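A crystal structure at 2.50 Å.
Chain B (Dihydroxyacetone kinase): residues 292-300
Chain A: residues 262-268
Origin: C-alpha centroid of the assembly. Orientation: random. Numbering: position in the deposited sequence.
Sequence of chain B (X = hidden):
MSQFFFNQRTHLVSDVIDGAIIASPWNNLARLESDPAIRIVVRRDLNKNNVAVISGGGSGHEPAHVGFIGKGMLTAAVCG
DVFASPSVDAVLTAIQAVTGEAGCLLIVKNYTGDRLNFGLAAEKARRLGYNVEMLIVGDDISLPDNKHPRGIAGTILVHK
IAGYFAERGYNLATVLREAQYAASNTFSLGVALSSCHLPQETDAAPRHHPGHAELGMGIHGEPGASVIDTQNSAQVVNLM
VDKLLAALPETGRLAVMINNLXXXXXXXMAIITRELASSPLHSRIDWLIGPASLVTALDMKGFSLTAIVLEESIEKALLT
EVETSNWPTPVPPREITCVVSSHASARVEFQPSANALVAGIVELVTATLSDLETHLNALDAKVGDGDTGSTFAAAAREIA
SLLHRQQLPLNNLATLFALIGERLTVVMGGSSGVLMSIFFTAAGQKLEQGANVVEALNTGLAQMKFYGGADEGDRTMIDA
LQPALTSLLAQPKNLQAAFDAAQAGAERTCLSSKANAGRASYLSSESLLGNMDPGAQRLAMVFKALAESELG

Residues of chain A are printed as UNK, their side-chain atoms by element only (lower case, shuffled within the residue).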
ATOM      1  N   ALA B 292       6.408   5.247   0.163  1.00 39.83           N
ATOM      2  CA  ALA B 292       5.512   4.796   1.225  1.00 39.60           C
ATOM      3  C   ALA B 292       4.142   5.420   1.026  1.00 39.52           C
ATOM      4  O   ALA B 292       4.001   6.416   0.306  1.00 39.34           O
ATOM      5  CB  ALA B 292       6.063   5.203   2.593  1.00 38.10           C
ATOM      6  N   SER B 293       3.136   4.827   1.653  1.00 38.19           N
ATOM      7  CA  SER B 293       1.792   5.371   1.586  1.00 38.53           C
ATOM      8  C   SER B 293       1.721   6.363   2.745  1.00 39.12           C
ATOM      9  O   SER B 293       1.560   5.963   3.894  1.00 39.99           O
ATOM     10  CB  SER B 293       0.757   4.259   1.756  1.00 37.95           C
ATOM     11  OG  SER B 293       0.861   3.323   0.692  1.00 38.90           O
ATOM     12  N   LEU B 294       1.850   7.652   2.438  1.00 38.46           N
ATOM     13  CA  LEU B 294       1.835   8.693   3.458  1.00 40.50           C
ATOM     14  C   LEU B 294       0.581   9.576   3.468  1.00 40.31           C
ATOM     15  O   LEU B 294      -0.009   9.835   4.522  1.00 41.52           O
ATOM     16  CB  LEU B 294       3.092   9.548   3.295  1.00 41.58           C
ATOM     17  CG  LEU B 294       4.363   8.711   3.447  1.00 40.85           C
ATOM     18  CD1 LEU B 294       5.589   9.530   3.095  1.00 41.33           C
ATOM     19  CD2 LEU B 294       4.440   8.211   4.886  1.00 40.60           C
ATOM     20  N   VAL B 295       0.190  10.064   2.299  1.00 39.93           N
ATOM     21  CA  VAL B 295      -1.019  10.879   2.173  1.00 37.68           C
ATOM     22  C   VAL B 295      -1.724  10.222   0.992  1.00 36.96           C
ATOM     23  O   VAL B 295      -1.355  10.437  -0.165  1.00 34.68           O
ATOM     24  CB  VAL B 295      -0.696  12.354   1.848  1.00 37.61           C
ATOM     25  CG1 VAL B 295      -1.983  13.126   1.680  1.00 37.25           C
ATOM     26  CG2 VAL B 295       0.128  12.979   2.965  1.00 36.10           C
ATOM     27  N   THR B 296      -2.723   9.397   1.293  1.00 35.28           N
ATOM     28  CA  THR B 296      -3.411   8.654   0.251  1.00 34.81           C
ATOM     29  C   THR B 296      -4.732   9.215  -0.223  1.00 35.86           C
ATOM     30  O   THR B 296      -5.208  10.240   0.264  1.00 36.19           O
ATOM     31  CB  THR B 296      -3.683   7.204   0.709  1.00 34.15           C
ATOM     32  OG1 THR B 296      -4.545   7.228   1.854  1.00 31.32           O
ATOM     33  CG2 THR B 296      -2.391   6.496   1.073  1.00 34.03           C
ATOM     34  N   ALA B 297      -5.304   8.503  -1.194  1.00 35.50           N
ATOM     35  CA  ALA B 297      -6.607   8.805  -1.779  1.00 35.52           C
ATOM     36  C   ALA B 297      -7.254   7.418  -1.828  1.00 36.15           C
ATOM     37  O   ALA B 297      -7.514   6.862  -2.906  1.00 36.30           O
ATOM     38  CB  ALA B 297      -6.447   9.381  -3.191  1.00 32.27           C
ATOM     39  N   LEU B 298      -7.491   6.863  -0.644  1.00 34.30           N
ATOM     40  CA  LEU B 298      -8.044   5.531  -0.540  1.00 34.21           C
ATOM     41  C   LEU B 298      -7.129   4.608  -1.354  1.00 34.94           C
ATOM     42  O   LEU B 298      -5.909   4.641  -1.170  1.00 35.49           O
ATOM     43  CB  LEU B 298      -9.489   5.514  -1.039  1.00 32.62           C
ATOM     44  CG  LEU B 298     -10.410   6.289  -0.085  1.00 34.28           C
ATOM     45  CD1 LEU B 298     -11.844   6.348  -0.621  1.00 32.65           C
ATOM     46  CD2 LEU B 298     -10.373   5.600   1.283  1.00 33.92           C
ATOM     47  N   ASP B 299      -7.684   3.804  -2.256  1.00 34.12           N
ATOM     48  CA  ASP B 299      -6.850   2.894  -3.034  1.00 34.30           C
ATOM     49  C   ASP B 299      -6.450   3.399  -4.425  1.00 34.45           C
ATOM     50  O   ASP B 299      -6.118   2.608  -5.314  1.00 32.18           O
ATOM     51  CB  ASP B 299      -7.549   1.540  -3.151  1.00 36.47           C
ATOM     52  CG  ASP B 299      -8.807   1.599  -4.002  1.00 38.99           C
ATOM     53  OD1 ASP B 299      -9.278   2.716  -4.327  1.00 38.85           O
ATOM     54  OD2 ASP B 299      -9.324   0.514  -4.340  1.00 37.96           O
ATOM     55  N   MET B 300      -6.462   4.718  -4.602  1.00 35.30           N
ATOM     56  CA  MET B 300      -6.102   5.331  -5.879  1.00 35.32           C
ATOM     57  C   MET B 300      -4.782   4.799  -6.416  1.00 36.20           C
ATOM     58  O   MET B 300      -3.760   4.855  -5.733  1.00 35.10           O
ATOM     59  CB  MET B 300      -6.001   6.845  -5.718  1.00 37.35           C
ATOM     60  CG  MET B 300      -5.713   7.613  -7.006  1.00 38.22           C
ATOM     61  SD  MET B 300      -6.170   9.372  -6.843  1.00 38.26           S
ATOM     62  CE  MET B 300      -4.593  10.094  -7.007  1.00 40.31           C
TER
ATOM     63  N   UNK A 262      -1.679  -5.663  -1.315  1.00 35.38           N
ATOM     64  CA  UNK A 262      -1.233  -4.638  -2.234  1.00 34.26           C
ATOM     65  C   UNK A 262      -2.204  -3.582  -2.694  1.00 36.41           C
ATOM     66  O   UNK A 262      -1.778  -2.475  -3.040  1.00 36.71           O
ATOM     67  N   UNK A 263      -3.495  -3.898  -2.697  1.00 36.05           N
ATOM     68  CA  UNK A 263      -4.474  -2.940  -3.164  1.00 34.33           C
ATOM     69  C   UNK A 263      -5.511  -2.439  -2.178  1.00 34.15           C
ATOM     70  O   UNK A 263      -6.420  -1.702  -2.557  1.00 35.07           O
ATOM     71  N   UNK A 264      -5.408  -2.823  -0.920  1.00 34.05           N
ATOM     72  CA  UNK A 264      -6.379  -2.341   0.042  1.00 34.42           C
ATOM     73  C   UNK A 264      -5.947  -0.967   0.535  1.00 35.91           C
ATOM     74  O   UNK A 264      -4.753  -0.707   0.698  1.00 35.06           O
ATOM     75  c   UNK A 264      -6.866  -4.679   0.731  1.00 33.70           C
ATOM     76  c   UNK A 264      -7.512  -2.757   2.207  1.00 30.10           C
ATOM     77  c   UNK A 264      -6.491  -3.287   1.227  1.00 32.92           C
ATOM     78  N   UNK A 265      -6.911  -0.077   0.752  1.00 37.11           N
ATOM     79  CA  UNK A 265      -6.602   1.266   1.240  1.00 36.63           C
ATOM     80  C   UNK A 265      -6.166   1.160   2.703  1.00 36.40           C
ATOM     81  O   UNK A 265      -6.579   0.243   3.415  1.00 37.33           O
ATOM     82  o   UNK A 265      -8.849   1.705   2.014  1.00 37.00           O
ATOM     83  c   UNK A 265      -7.831   2.168   1.145  1.00 35.47           C
ATOM     84  N   UNK A 266      -5.344   2.101   3.149  1.00 36.28           N
ATOM     85  CA  UNK A 266      -4.866   2.094   4.526  1.00 34.65           C
ATOM     86  C   UNK A 266      -6.076   2.192   5.451  1.00 36.18           C
ATOM     87  O   UNK A 266      -6.117   1.552   6.508  1.00 36.44           O
ATOM     88  c   UNK A 266      -2.609   3.056   3.935  1.00 31.39           C
ATOM     89  c   UNK A 266      -3.880   3.268   4.772  1.00 34.37           C
ATOM     90  c   UNK A 266      -3.523   3.369   6.243  1.00 33.04           C
ATOM     91  N   UNK A 267      -7.068   2.977   5.044  1.00 35.03           N
ATOM     92  CA  UNK A 267      -8.280   3.124   5.840  1.00 35.38           C
ATOM     93  C   UNK A 267      -8.884   1.741   6.061  1.00 36.29           C
ATOM     94  O   UNK A 267      -9.148   1.329   7.192  1.00 34.42           O
ATOM     95  c   UNK A 267      -9.284   4.029   5.115  1.00 32.91           C
ATOM     96  N   UNK A 268      -9.097   1.025   4.963  1.00 37.53           N
ATOM     97  CA  UNK A 268      -9.667  -0.311   5.034  1.00 39.60           C
ATOM     98  C   UNK A 268      -8.844  -1.224   5.946  1.00 39.67           C
ATOM     99  O   UNK A 268      -9.401  -1.967   6.774  1.00 39.47           O
ATOM    100  c   UNK A 268     -10.852  -0.308   2.747  1.00 38.83           C
ATOM    101  o   UNK A 268     -11.529  -1.700   0.939  1.00 39.97           O
ATOM    102  c   UNK A 268      -9.764  -0.918   3.631  1.00 39.66           C
ATOM    103  c   UNK A 268     -10.766  -0.783   1.309  1.00 39.42           C
ATOM    104  o   UNK A 268      -9.930  -0.253   0.547  1.00 38.18           O
TER
HETATM  105  O   HOH W   1      -4.307   3.721   0.918  1.00 45.76           O
HETATM  106  O   HOH W   2      -6.737   5.336   2.892  1.00 36.70           O

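Position 262 has backbone atoms and nothing more. It does not touch the chain B stretch. Its phi of 133° and psi of -26° would jam a CB against the carbonyl oxygen of the residue before, which by itself calls for glycine. It is Gly A262.

Position 263 also lacks side-chain atoms. Its backbone O lies 3.5 Å from CB of Asp B299. It is Gly A263.

Position 264 carries three carbons, one bearing the other two. Its CA-to-CB bond points away from the chain B stretch, and its CB stays 6.6 Å from CB of Asp B299. It is Val A264.

Position 265 carries one carbon and then one oxygen. CB points toward chain B and lies 3.6 Å from the backbone C of Leu B298 and 3.8 Å from N of Asp B299. The oxygen accepts a hydrogen bond from the backbone N of position 268 at 3.0 Å, capping the helix that starts at the next residue. It is Ser A265.

Position 266 again has three carbons, branched at the first. One branch carbon lies 4.2 Å from CB of Ser B293, and it also approaches CG2 of Thr B296 at 4.5 Å. It is Val A266.

Position 267 has a single carbon. This CB points toward chain B and packs against CD2 of Leu B298 at 4.3 Å, an apolar contact. It is Ala A267.

Position 268 has three carbons in a chain, the third carrying two oxygens: a carboxylate on a long arm. One of its oxygens accepts from Ser A265 N at 3.0 Å and from Ser A265 OG at 2.7 Å, so cap and carboxylate hold each other. No atom comes within 4.5 Å of the chain B stretch. It is Glu A268.

No direct hydrogen bond joins the two stretches. The start of the chain A helix meets the type II' turn from Ala B297 to Met B300, which is closed by Met B300 N to Ala B297 O at 2.9 Å. Ser A265 packs its CB on the turn backbone while its OG serves its own helix. Two waters supply the polar links. Water 1 accepts from Val A266 N (2.9 Å) and donates to Leu B298 O (2.8 Å). Water 2 accepts from Ala A267 N (3.2 Å) and donates to Thr B296 OG1 (3.1 Å). The amides of Val A266 and Ala A267 thus bond to water, and that of Glu A268 to the cap, while van der Waals packing supplies the direct contact.

Chain A (262-268) GGVSVAE
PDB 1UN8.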